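Designed helical repeat protein (Synthetic construct, PDB 5CWQ) is a de novo designed helical repeat protein, made to explore the range of possible repeat architectures, with no biological function assigned to it. Local coordinates at residues A13-L17 / A46-L50; A151-I155 / L209-A213. The contacts are given in a common frame with arbitrary orientation. Residue numbers count along the deposited sequence, not the author numbering.

Interaction 1 of 2, residues A13-L17 / A46-L50; sequences AERRL and AVQEL
Start with two regular alpha-helical turns, 13-17 on helix 5-30 and 46-50 on helix 33-57, running antiparallel: their N-to-C directions differ by 157° (signed crossing -157°) and their axes come within 8.6 Å. Each turn is closed by its own backbone i to i+4 hydrogen bond, Leu17 N to Ala13 O at 2.9 Å and Leu50 N to Ala46 O at 3.0 Å. The small alanine side chains are consistent with the close axis approach. Ala13 and Ala46 face each other with CA atoms 5.0 Å apart, and the methyl of Ala46 is pushed into the opposite backbone, its CB 3.4 Å from Ala13 O and 3.7 Å from Leu17 N. Ala13 CB in turn enters the hollow between two longer side chains, 3.7 Å from Leu50 CD2 and 3.6 Å from Glu49 OE1. Leucines fill the inner flank: Leu17 (t, p) puts CD1 4.1 Å from Val47 CG2 and CD2 4.2 Å from Leu50 CD1, with Leu50 in the m, t rotamer. Glu14 starts out pointing away but curls back, OE1 lying 3.8 Å from Leu50 CD1 while it salt-bridges Lys69 of helix 60-86. On the outer flank the root of Arg16 touches Ala46, CB to CB 4.2 Å, while its guanidinium forms a salt bridge with Glu12. This close, alanine-lined packing joins the two helices of the first helical hairpin in the repeat array.

Interaction 2 of 2, residues A151-I155 / L209-A213; sequences ALALI and LAEEA
Segments 151-155 of helix 147-171 and 209-213 of helix 204-230, both alpha-helical, run in nearly the same direction, 20° apart, with axes 8.1 Å apart at closest approach; the CA atoms pair Ala151 with Ala210 at 5.2 Å and Ile155 with Ala213 at 4.3 Å. Side-chain contacts are chiefly apolar. Ala151 CB meets Leu209 CB at 3.7 Å, Leu152 CD2 meets Leu209 CD1 at 4.0 Å, and Ile155, in the m, t rotamer, brings CD1 to 4.0 Å from Leu209 CD2 (also m, t). Ala213 CB sits against Leu154 CB at 3.8 Å and Ile155 CG1 at 3.9 Å. Side chains also press on backbone: Ile155 CD1 reaches Leu209 O at 3.4 Å, and Ala213 CB lies 3.7 Å from Ile155 N. No hydrogen bond crosses. At the polar border Glu212 OE1 stands 3.7 Å from Ile155 CD1 and hydrogen-bonds a glycerol. Such same-direction packing of second helices from successive hairpins forms part of the interface between neighbouring repeats, as expected of a helical repeat protein.

Interaction 1 and interaction 2 sample two different kinds of joint in one all-helical chain. The first lies inside a hairpin, between consecutive antiparallel helices; the second links equivalent helices of neighbouring hairpins, with helix 174-201 intervening in sequence. Their centres are 22 Å apart and their nearest atoms about 10 Å, so they do not touch, and along the chain interaction 1 closes before interaction 2 opens. Helix 90-114 bridges them: Val47 of the first contact packs on its Ala106, and Leu152 of the second on its Ala94, Leu95 and Ile98. A disulfide, Cys169-Cys227, also ties the two helices of interaction 2; the glycerol probably comes from the crystallisation liquor.

Interaction 1 of 2, residues A13-L17 / A46-L50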
loop_
_atom_site.group_PDB
_atom_site.type_symbol
_atom_site.label_atom_id
_atom_site.label_comp_id
_atom_site.label_asym_id
_atom_site.label_seq_id
_atom_site.Cartn_x
_atom_site.Cartn_y
_atom_site.Cartn_z
ATOM N N ALA A 13 7.571 13.937 -9.400
ATOM C CA ALA A 13 6.481 13.280 -8.692
ATOM C C ALA A 13 5.148 13.930 -9.049
ATOM O O ALA A 13 4.163 13.242 -9.320
ATOM C CB ALA A 13 6.713 13.333 -7.187
ATOM N N GLU A 14 5.126 15.259 -9.053
ATOM C CA GLU A 14 3.925 16.000 -9.417
ATOM C C GLU A 14 3.574 15.750 -10.881
ATOM O O GLU A 14 2.401 15.654 -11.241
ATOM C CB GLU A 14 4.117 17.498 -9.160
ATOM C CG GLU A 14 2.870 18.339 -9.404
ATOM C CD GLU A 14 1.708 17.949 -8.508
ATOM O OE1 GLU A 14 1.958 17.429 -7.399
ATOM O OE2 GLU A 14 0.545 18.159 -8.914
ATOM N N ARG A 15 4.600 15.642 -11.721
ATOM C CA ARG A 15 4.411 15.361 -13.140
ATOM C C ARG A 15 3.803 13.973 -13.344
ATOM O O ARG A 15 2.901 13.794 -14.163
ATOM C CB ARG A 15 5.745 15.480 -13.884
ATOM C CG ARG A 15 5.718 14.996 -15.326
ATOM C CD ARG A 15 6.425 13.654 -15.466
ATOM N NE ARG A 15 6.277 13.083 -16.802
ATOM C CZ ARG A 15 6.865 11.961 -17.208
ATOM N NH1 ARG A 15 7.652 11.280 -16.384
ATOM N NH2 ARG A 15 6.670 11.520 -18.443
ATOM N N ARG A 16 4.304 12.996 -12.596
ATOM C CA ARG A 16 3.776 11.637 -12.651
ATOM C C ARG A 16 2.326 11.597 -12.181
ATOM O O ARG A 16 1.494 10.897 -12.761
ATOM C CB ARG A 16 4.633 10.697 -11.801
ATOM C CG ARG A 16 5.835 10.118 -12.534
ATOM C CD ARG A 16 6.874 9.584 -11.561
ATOM N NE ARG A 16 7.651 8.483 -12.127
ATOM C CZ ARG A 16 8.620 8.627 -13.026
ATOM N NH1 ARG A 16 8.938 9.830 -13.485
ATOM N NH2 ARG A 16 9.269 7.562 -13.474
ATOM N N LEU A 17 2.031 12.354 -11.128
ATOM C CA LEU A 17 0.685 12.413 -10.566
ATOM C C LEU A 17 -0.311 12.991 -11.568
ATOM O O LEU A 17 -1.418 12.474 -11.723
ATOM C CB LEU A 17 0.683 13.249 -9.284
ATOM C CG LEU A 17 -0.672 13.517 -8.623
ATOM C CD1 LEU A 17 -1.376 12.218 -8.257
ATOM C CD2 LEU A 17 -0.491 14.390 -7.392
ATOM N N ALA A 46 3.071 8.256 -6.819
ATOM C CA ALA A 46 3.519 9.637 -6.926
ATOM C C ALA A 46 3.288 10.381 -5.615
ATOM O O ALA A 46 4.138 11.152 -5.173
ATOM C CB ALA A 46 2.797 10.338 -8.070
ATOM N N VAL A 47 2.134 10.144 -4.999
ATOM C CA VAL A 47 1.789 10.799 -3.742
ATOM C C VAL A 47 2.718 10.338 -2.620
ATOM O O VAL A 47 3.098 11.134 -1.761
ATOM C CB VAL A 47 0.314 10.531 -3.355
ATOM C CG1 VAL A 47 0.021 10.993 -1.935
ATOM C CG2 VAL A 47 -0.618 11.237 -4.328
ATOM N N GLN A 48 3.083 9.059 -2.628
ATOM C CA GLN A 48 4.034 8.547 -1.648
ATOM C C GLN A 48 5.369 9.267 -1.793
ATOM O O GLN A 48 6.035 9.571 -0.804
ATOM C CB GLN A 48 4.237 7.040 -1.803
ATOM C CG GLN A 48 5.168 6.451 -0.745
ATOM C CD GLN A 48 5.638 5.048 -1.069
ATOM O OE1 GLN A 48 5.657 4.633 -2.227
ATOM N NE2 GLN A 48 6.025 4.307 -0.037
ATOM N N GLU A 49 5.756 9.533 -3.036
ATOM C CA GLU A 49 7.011 10.219 -3.311
ATOM C C GLU A 49 6.971 11.643 -2.763
ATOM O O GLU A 49 7.932 12.108 -2.156
ATOM C CB GLU A 49 7.298 10.230 -4.814
ATOM C CG GLU A 49 8.730 10.593 -5.165
ATOM C CD GLU A 49 9.005 10.518 -6.658
ATOM O OE1 GLU A 49 8.140 10.004 -7.400
ATOM O OE2 GLU A 49 10.087 10.975 -7.088
ATOM N N LEU A 50 5.849 12.328 -2.969
ATOM C CA LEU A 50 5.670 13.685 -2.457
ATOM C C LEU A 50 5.750 13.717 -0.933
ATOM O O LEU A 50 6.329 14.634 -0.352
ATOM C CB LEU A 50 4.328 14.259 -2.919
ATOM C CG LEU A 50 4.187 14.539 -4.417
ATOM C CD1 LEU A 50 2.729 14.805 -4.773
ATOM C CD2 LEU A 50 5.060 15.712 -4.834
#

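Interaction 2 of 2, residues A151-I155 / L209-A213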
loop_
_atom_site.group_PDB
_atom_site.type_symbol
_atom_site.label_atom_id
_atom_site.label_comp_id
_atom_site.label_asym_id
_atom_site.label_seq_id
_atom_site.Cartn_x
_atom_site.Cartn_y
_atom_site.Cartn_z
ATOM N N ALA A 151 -1.885 -12.979 -5.773
ATOM C CA ALA A 151 -0.636 -12.242 -5.632
ATOM C C ALA A 151 -0.897 -10.746 -5.468
ATOM O O ALA A 151 -0.206 -10.071 -4.704
ATOM C CB ALA A 151 0.270 -12.500 -6.829
ATOM N N LEU A 152 -1.894 -10.229 -6.178
ATOM C CA LEU A 152 -2.239 -8.814 -6.075
ATOM C C LEU A 152 -2.778 -8.494 -4.689
ATOM O O LEU A 152 -2.413 -7.482 -4.089
ATOM C CB LEU A 152 -3.264 -8.425 -7.142
ATOM C CG LEU A 152 -2.728 -8.409 -8.574
ATOM C CD1 LEU A 152 -3.868 -8.269 -9.575
ATOM C CD2 LEU A 152 -1.706 -7.294 -8.762
ATOM N N ALA A 153 -3.643 -9.366 -4.181
ATOM C CA ALA A 153 -4.186 -9.206 -2.841
ATOM C C ALA A 153 -3.070 -9.224 -1.797
ATOM O O ALA A 153 -3.124 -8.488 -0.820
ATOM C CB ALA A 153 -5.215 -10.299 -2.545
ATOM N N LEU A 154 -2.053 -10.052 -2.013
ATOM C CA LEU A 154 -0.950 -10.153 -1.057
ATOM C C LEU A 154 -0.125 -8.866 -1.028
ATOM O O LEU A 154 0.403 -8.482 0.017
ATOM C CB LEU A 154 -0.050 -11.346 -1.392
ATOM C CG LEU A 154 -0.649 -12.732 -1.138
ATOM C CD1 LEU A 154 0.295 -13.814 -1.631
ATOM C CD2 LEU A 154 -0.973 -12.948 0.336
ATOM N N ILE A 155 -0.016 -8.207 -2.176
ATOM C CA ILE A 155 0.662 -6.919 -2.256
ATOM C C ILE A 155 -0.112 -5.890 -1.440
ATOM O O ILE A 155 0.472 -5.132 -0.664
ATOM C CB ILE A 155 0.806 -6.441 -3.722
ATOM C CG1 ILE A 155 1.735 -7.378 -4.495
ATOM C CG2 ILE A 155 1.349 -5.013 -3.790
ATOM C CD1 ILE A 155 1.712 -7.173 -6.005
ATOM N N LEU A 209 4.819 -10.482 -9.113
ATOM C CA LEU A 209 3.855 -9.896 -8.185
ATOM C C LEU A 209 4.045 -10.438 -6.770
ATOM O O LEU A 209 3.954 -9.693 -5.794
ATOM C CB LEU A 209 2.425 -10.161 -8.664
ATOM C CG LEU A 209 2.033 -9.507 -9.994
ATOM C CD1 LEU A 209 0.665 -9.988 -10.447
ATOM C CD2 LEU A 209 2.054 -7.987 -9.891
ATOM N N ALA A 210 4.309 -11.737 -6.665
ATOM C CA ALA A 210 4.546 -12.365 -5.372
ATOM C C ALA A 210 5.816 -11.812 -4.725
ATOM O O ALA A 210 5.905 -11.699 -3.500
ATOM C CB ALA A 210 4.642 -13.875 -5.530
ATOM N N GLU A 211 6.795 -11.461 -5.553
ATOM C CA GLU A 211 8.059 -10.926 -5.057
ATOM C C GLU A 211 7.883 -9.527 -4.480
ATOM O O GLU A 211 8.542 -9.170 -3.504
ATOM C CB GLU A 211 9.108 -10.927 -6.172
ATOM C CG GLU A 211 9.687 -12.316 -6.415
ATOM C CD GLU A 211 10.523 -12.419 -7.671
ATOM O OE1 GLU A 211 10.452 -11.511 -8.526
ATOM O OE2 GLU A 211 11.250 -13.426 -7.799
ATOM N N GLU A 212 6.991 -8.739 -5.072
ATOM C CA GLU A 212 6.643 -7.440 -4.507
ATOM C C GLU A 212 6.128 -7.613 -3.084
ATOM O O GLU A 212 6.641 -7.000 -2.148
ATOM C CB GLU A 212 5.584 -6.731 -5.353
ATOM C CG GLU A 212 6.064 -6.259 -6.711
ATOM C CD GLU A 212 5.017 -5.434 -7.440
ATOM O OE1 GLU A 212 4.309 -4.647 -6.776
ATOM O OE2 GLU A 212 4.898 -5.574 -8.674
ATOM N N ALA A 213 5.114 -8.459 -2.932
ATOM C CA ALA A 213 4.504 -8.712 -1.632
ATOM C C ALA A 213 5.533 -9.218 -0.623
ATOM O O ALA A 213 5.538 -8.794 0.534
ATOM C CB ALA A 213 3.360 -9.712 -1.772
#